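Local coordinates for hypothetical protein PH0832 (Pyrococcus horikoshii, PDB 2P9X) that is of unknown function but binds zinc ions and belongs to the Nitrosopumilus output domain family, at residues Arg63-Leu77 with Ala83-Tyr97. Sequence-based numbering, arbitrary orientation.
Sequences RLLEMVIISKLKGRL and ANSLEELVSEIRKIY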
loop_
_atom_site.group_PDB
_atom_site.type_symbol
_atom_site.label_atom_id
_atom_site.label_comp_id
_atom_site.label_asym_id
_atom_site.label_seq_id
_atom_site.Cartn_x
_atom_site.Cartn_y
_atom_site.Cartn_z
ATOM N N ARG A 63 -6.189 6.248 6.287
ATOM C CA ARG A 63 -6.237 7.358 7.237
ATOM C C ARG A 63 -5.833 8.664 6.561
ATOM O O ARG A 63 -6.471 9.695 6.771
ATOM C CB ARG A 63 -5.320 7.080 8.432
ATOM C CG ARG A 63 -6.016 6.337 9.568
ATOM C CD ARG A 63 -7.049 7.240 10.234
ATOM N NE ARG A 63 -6.404 8.345 10.937
ATOM C CZ ARG A 63 -6.914 9.566 11.053
ATOM N NH1 ARG A 63 -8.091 9.860 10.508
ATOM N NH2 ARG A 63 -6.248 10.495 11.719
ATOM N N LEU A 64 -4.774 8.614 5.752
ATOM C CA LEU A 64 -4.301 9.796 5.039
ATOM C C LEU A 64 -5.407 10.335 4.131
ATOM O O LEU A 64 -5.642 11.542 4.088
ATOM C CB LEU A 64 -3.041 9.461 4.223
ATOM C CG LEU A 64 -1.751 9.274 5.040
ATOM C CD1 LEU A 64 -0.640 8.714 4.165
ATOM C CD2 LEU A 64 -1.324 10.621 5.627
ATOM N N LEU A 65 -6.093 9.447 3.411
ATOM C CA LEU A 65 -7.179 9.878 2.534
ATOM C C LEU A 65 -8.296 10.512 3.366
ATOM O O LEU A 65 -8.863 11.539 2.988
ATOM C CB LEU A 65 -7.737 8.691 1.739
ATOM C CG LEU A 65 -8.922 9.033 0.829
ATOM C CD1 LEU A 65 -8.502 10.059 -0.220
ATOM C CD2 LEU A 65 -9.433 7.762 0.164
ATOM N N GLU A 66 -8.601 9.903 4.506
ATOM C CA GLU A 66 -9.642 10.426 5.386
ATOM C C GLU A 66 -9.286 11.855 5.797
ATOM O O GLU A 66 -10.113 12.761 5.710
ATOM C CB GLU A 66 -9.777 9.541 6.628
ATOM C CG GLU A 66 -10.957 9.887 7.523
ATOM C CD GLU A 66 -11.089 8.950 8.716
ATOM O OE1 GLU A 66 -10.056 8.579 9.319
ATOM O OE2 GLU A 66 -12.231 8.589 9.064
ATOM N N MET A 67 -8.045 12.053 6.232
ATOM C CA MET A 67 -7.595 13.378 6.651
ATOM C C MET A 67 -7.715 14.386 5.515
ATOM O O MET A 67 -8.154 15.521 5.724
ATOM C CB MET A 67 -6.150 13.302 7.139
ATOM C CG MET A 67 -6.030 12.617 8.488
ATOM S SD MET A 67 -4.345 12.133 8.890
ATOM C CE MET A 67 -3.608 13.735 9.208
ATOM N N VAL A 68 -7.324 13.973 4.315
ATOM C CA VAL A 68 -7.401 14.844 3.156
ATOM C C VAL A 68 -8.856 15.186 2.819
ATOM O O VAL A 68 -9.171 16.338 2.532
ATOM C CB VAL A 68 -6.709 14.194 1.940
ATOM C CG1 VAL A 68 -7.026 14.972 0.681
ATOM C CG2 VAL A 68 -5.198 14.166 2.167
ATOM N N ILE A 69 -9.748 14.200 2.882
ATOM C CA ILE A 69 -11.154 14.455 2.581
ATOM C C ILE A 69 -11.754 15.454 3.567
ATOM O O ILE A 69 -12.454 16.388 3.171
ATOM C CB ILE A 69 -11.993 13.150 2.620
ATOM C CG1 ILE A 69 -11.594 12.243 1.454
ATOM C CG2 ILE A 69 -13.487 13.483 2.555
ATOM C CD1 ILE A 69 -12.196 10.846 1.528
ATOM N N ILE A 70 -11.486 15.258 4.851
ATOM C CA ILE A 70 -12.024 16.152 5.874
ATOM C C ILE A 70 -11.533 17.576 5.657
ATOM O O ILE A 70 -12.309 18.533 5.737
ATOM C CB ILE A 70 -11.634 15.669 7.288
ATOM C CG1 ILE A 70 -12.288 14.309 7.560
ATOM C CG2 ILE A 70 -12.088 16.685 8.338
ATOM C CD1 ILE A 70 -11.874 13.668 8.874
ATOM N N SER A 71 -10.245 17.711 5.363
ATOM C CA SER A 71 -9.642 19.018 5.127
ATOM C C SER A 71 -10.267 19.720 3.922
ATOM O O SER A 71 -10.540 20.922 3.965
ATOM C CB SER A 71 -8.133 18.868 4.910
ATOM O OG SER A 71 -7.482 18.498 6.111
ATOM N N LYS A 72 -10.494 18.970 2.848
ATOM C CA LYS A 72 -11.082 19.542 1.640
ATOM C C LYS A 72 -12.538 19.937 1.834
ATOM O O LYS A 72 -12.997 20.929 1.266
ATOM C CB LYS A 72 -10.982 18.555 0.475
ATOM C CG LYS A 72 -9.586 18.382 -0.087
ATOM C CD LYS A 72 -9.000 19.701 -0.553
ATOM C CE LYS A 72 -7.537 19.532 -0.943
ATOM N NZ LYS A 72 -7.060 20.656 -1.793
ATOM N N LEU A 73 -13.274 19.160 2.621
ATOM C CA LEU A 73 -14.676 19.482 2.844
ATOM C C LEU A 73 -14.825 20.736 3.704
ATOM O O LEU A 73 -15.749 21.526 3.560
ATOM C CB LEU A 73 -15.338 18.290 3.536
ATOM C CG LEU A 73 -16.859 18.297 3.374
ATOM C CD1 LEU A 73 -17.294 18.286 1.906
ATOM C CD2 LEU A 73 -17.529 17.090 4.029
ATOM N N LYS A 74 -13.884 20.880 4.655
ATOM C CA LYS A 74 -13.881 22.083 5.475
ATOM C C LYS A 74 -13.633 23.330 4.624
ATOM O O LYS A 74 -14.185 24.399 4.849
ATOM C CB LYS A 74 -12.790 21.931 6.536
ATOM C CG LYS A 74 -13.265 21.094 7.726
ATOM C CD LYS A 74 -12.144 20.799 8.725
ATOM C CE LYS A 74 -12.567 19.774 9.784
ATOM N NZ LYS A 74 -11.519 19.647 10.796
ATOM N N GLY A 75 -12.738 23.171 3.629
ATOM C CA GLY A 75 -12.475 24.274 2.713
ATOM C C GLY A 75 -13.668 24.536 1.791
ATOM O O GLY A 75 -13.853 25.625 1.263
ATOM N N ARG A 76 -14.484 23.505 1.594
ATOM C CA ARG A 76 -15.664 23.626 0.742
ATOM C C ARG A 76 -16.867 24.236 1.480
ATOM O O ARG A 76 -17.652 24.988 0.921
ATOM C CB ARG A 76 -16.028 22.230 0.232
ATOM C CG ARG A 76 -16.694 22.261 -1.142
ATOM C CD ARG A 76 -17.848 23.265 -1.193
ATOM N NE ARG A 76 -18.809 22.899 -2.238
ATOM C CZ ARG A 76 -19.988 23.551 -2.232
ATOM N NH1 ARG A 76 -20.227 24.478 -1.323
ATOM N NH2 ARG A 76 -20.914 23.261 -3.154
ATOM N N LEU A 77 -17.021 23.845 2.764
ATOM C CA LEU A 77 -18.246 24.169 3.509
ATOM C C LEU A 77 -18.001 25.240 4.565
ATOM O O LEU A 77 -18.495 26.363 4.526
ATOM C CB LEU A 77 -18.690 22.901 4.240
ATOM C CG LEU A 77 -19.508 21.974 3.353
ATOM C CD1 LEU A 77 -20.158 20.849 4.154
ATOM C CD2 LEU A 77 -20.646 22.689 2.626
ATOM N N ALA A 83 -15.523 17.513 12.580
ATOM C CA ALA A 83 -15.319 16.084 12.345
ATOM C C ALA A 83 -13.837 15.692 12.303
ATOM O O ALA A 83 -12.992 16.344 11.695
ATOM C CB ALA A 83 -16.011 15.706 11.032
ATOM N N ASN A 84 -13.539 14.589 13.031
ATOM C CA ASN A 84 -12.193 14.010 13.001
ATOM C C ASN A 84 -12.204 12.645 12.297
ATOM O O ASN A 84 -11.203 11.948 12.179
ATOM C CB ASN A 84 -11.738 13.822 14.448
ATOM C CG ASN A 84 -11.784 15.143 15.170
ATOM O OD1 ASN A 84 -11.121 16.104 14.799
ATOM N ND2 ASN A 84 -12.502 15.148 16.307
ATOM N N SER A 85 -13.378 12.239 11.822
ATOM C CA SER A 85 -13.532 10.972 11.114
ATOM C C SER A 85 -14.565 11.163 10.008
ATOM O O SER A 85 -15.386 12.078 10.070
ATOM C CB SER A 85 -14.015 9.872 12.060
ATOM O OG SER A 85 -15.365 10.085 12.435
ATOM N N LEU A 86 -14.531 10.299 9.002
ATOM C CA LEU A 86 -15.482 10.407 7.906
ATOM C C LEU A 86 -16.916 10.224 8.418
ATOM O O LEU A 86 -17.838 10.872 7.922
ATOM C CB LEU A 86 -15.163 9.369 6.824
ATOM C CG LEU A 86 -15.959 9.455 5.521
ATOM C CD1 LEU A 86 -15.671 10.779 4.817
ATOM C CD2 LEU A 86 -15.572 8.293 4.625
ATOM N N GLU A 87 -17.100 9.349 9.408
ATOM C CA GLU A 87 -18.431 9.113 9.970
ATOM C C GLU A 87 -18.970 10.390 10.595
ATOM O O GLU A 87 -20.134 10.749 10.393
ATOM C CB GLU A 87 -18.402 8.006 11.030
ATOM C CG GLU A 87 -18.169 6.624 10.466
ATOM C CD GLU A 87 -16.712 6.216 10.508
ATOM O OE1 GLU A 87 -15.835 7.098 10.394
ATOM O OE2 GLU A 87 -16.449 5.006 10.650
ATOM N N GLU A 88 -18.125 11.072 11.361
ATOM C CA GLU A 88 -18.531 12.323 11.991
ATOM C C GLU A 88 -18.776 13.383 10.924
ATOM O O GLU A 88 -19.659 14.231 11.070
ATOM C CB GLU A 88 -17.454 12.820 12.954
ATOM C CG GLU A 88 -17.298 11.973 14.199
ATOM C CD GLU A 88 -16.184 12.464 15.105
ATOM O OE1 GLU A 88 -15.524 13.472 14.764
ATOM O OE2 GLU A 88 -15.967 11.834 16.160
ATOM N N LEU A 89 -17.990 13.334 9.848
ATOM C CA LEU A 89 -18.123 14.302 8.764
ATOM C C LEU A 89 -19.480 14.172 8.078
ATOM O O LEU A 89 -20.133 15.175 7.777
ATOM C CB LEU A 89 -17.003 14.107 7.734
ATOM C CG LEU A 89 -16.942 15.129 6.595
ATOM C CD1 LEU A 89 -16.551 16.498 7.147
ATOM C CD2 LEU A 89 -15.942 14.670 5.539
ATOM N N VAL A 90 -19.900 12.936 7.825
ATOM C CA VAL A 90 -21.183 12.691 7.182
ATOM C C VAL A 90 -22.304 13.115 8.124
ATOM O O VAL A 90 -23.302 13.694 7.696
ATOM C CB VAL A 90 -21.341 11.196 6.814
ATOM C CG1 VAL A 90 -22.762 10.909 6.348
ATOM C CG2 VAL A 90 -20.344 10.838 5.709
ATOM N N SER A 91 -22.128 12.827 9.408
ATOM C CA SER A 91 -23.128 13.195 10.404
ATOM C C SER A 91 -23.290 14.707 10.449
ATOM O O SER A 91 -24.407 15.217 10.515
ATOM C CB SER A 91 -22.725 12.673 11.783
ATOM O OG SER A 91 -22.814 11.260 11.826
ATOM N N GLU A 92 -22.169 15.421 10.412
ATOM C CA GLU A 92 -22.197 16.875 10.446
ATOM C C GLU A 92 -22.833 17.450 9.188
ATOM O O GLU A 92 -23.605 18.410 9.256
ATOM C CB GLU A 92 -20.782 17.428 10.633
ATOM C CG GLU A 92 -19.958 16.611 11.624
ATOM C CD GLU A 92 -19.226 17.467 12.640
ATOM O OE1 GLU A 92 -19.565 18.663 12.769
ATOM O OE2 GLU A 92 -18.323 16.936 13.325
ATOM N N ILE A 93 -22.517 16.866 8.036
ATOM C CA ILE A 93 -23.094 17.337 6.779
ATOM C C ILE A 93 -24.611 17.147 6.798
ATOM O O ILE A 93 -25.360 18.015 6.345
ATOM C CB ILE A 93 -22.516 16.573 5.574
ATOM C CG1 ILE A 93 -21.047 16.948 5.376
ATOM C CG2 ILE A 93 -23.323 16.899 4.318
ATOM C CD1 ILE A 93 -20.367 16.145 4.274
ATOM N N ARG A 94 -25.065 16.010 7.315
ATOM C CA ARG A 94 -26.495 15.741 7.387
ATOM C C ARG A 94 -27.179 16.734 8.326
ATOM O O ARG A 94 -28.324 17.120 8.102
ATOM C CB ARG A 94 -26.743 14.302 7.848
ATOM C CG ARG A 94 -26.353 13.257 6.803
ATOM C CD ARG A 94 -26.458 11.844 7.352
ATOM N NE ARG A 94 -27.821 11.486 7.736
ATOM C CZ ARG A 94 -28.780 11.151 6.880
ATOM N NH1 ARG A 94 -28.534 11.120 5.576
ATOM N NH2 ARG A 94 -29.987 10.839 7.331
ATOM N N LYS A 95 -26.473 17.158 9.371
ATOM C CA LYS A 95 -27.041 18.120 10.310
ATOM C C LYS A 95 -27.123 19.501 9.667
ATOM O O LYS A 95 -28.092 20.236 9.874
ATOM C CB LYS A 95 -26.197 18.193 11.587
ATOM C CG LYS A 95 -26.204 16.912 12.402
ATOM C CD LYS A 95 -25.466 17.081 13.720
ATOM C CE LYS A 95 -25.468 15.785 14.520
ATOM N NZ LYS A 95 -24.724 15.922 15.802
ATOM N N ILE A 96 -26.109 19.848 8.882
ATOM C CA ILE A 96 -26.076 21.140 8.209
ATOM C C ILE A 96 -27.216 21.291 7.202
ATOM O O ILE A 96 -27.844 22.346 7.122
ATOM C CB ILE A 96 -24.731 21.348 7.470
ATOM C CG1 ILE A 96 -23.599 21.507 8.490
ATOM C CG2 ILE A 96 -24.808 22.564 6.561
ATOM C CD1 ILE A 96 -22.227 21.667 7.866
ATOM N N TYR A 97 -27.487 20.232 6.446
ATOM C CA TYR A 97 -28.538 20.267 5.430
ATOM C C TYR A 97 -29.874 19.684 5.874
ATOM O O TYR A 97 -30.837 19.668 5.103
ATOM C CB TYR A 97 -28.053 19.543 4.172
ATOM C CG TYR A 97 -26.873 20.225 3.527
ATOM C CD1 TYR A 97 -27.036 21.419 2.827
ATOM C CD2 TYR A 97 -25.584 19.715 3.670
ATOM C CE1 TYR A 97 -25.946 22.094 2.292
ATOM C CE2 TYR A 97 -24.483 20.382 3.138
ATOM C CZ TYR A 97 -24.672 21.571 2.454
ATOM O OH TYR A 97 -23.589 22.254 1.958
HETATM O O HOH W 1 -9.227 12.369 10.553
#
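With CG anti to the backbone N (chi1 -172°) and the chain extended beyond it, Glu66 reaches across to the start of helix 86-97, where its OE2 accepts from Leu86 N at 2.9 Å. The pair illustrates how two near-parallel helices of an all-helical domain, the axes of segments 63-76 and 86-97 inclined at 23°, can be joined at one end by a carboxylate and along their length by aliphatic packing. The bond to Leu86 N is nearly straight but lies out of the carboxylate plane, on the anti side of OE2. Glu66 OE1 forms a salt bridge with Arg63 NH1 at 2.6 Å, and Lys50 from helix 46-57 pairs with OE2. A glutamine here would probably leave Arg63 NH1 without its charged mate and Lys50 without the Glu66 half of its pairing. Ser85 is the N-cap residue, its OG accepting from Glu88 N at 3.1 Å. Beside it, Ile70 lays CD1 against the backbone where Asn84 C meets Ser85 N, while its CG1 and the CG2 of Ile69 pack on Leu89 CD2. Farther along, Leu77 CD1 lies 4.2 Å from Ile93 CG1. Arg63 also holds a bridging water in its guanidinium plane: NH1 donates to it at 2.8 Å, and the water donates onward to Asn84 O at 2.6 Å.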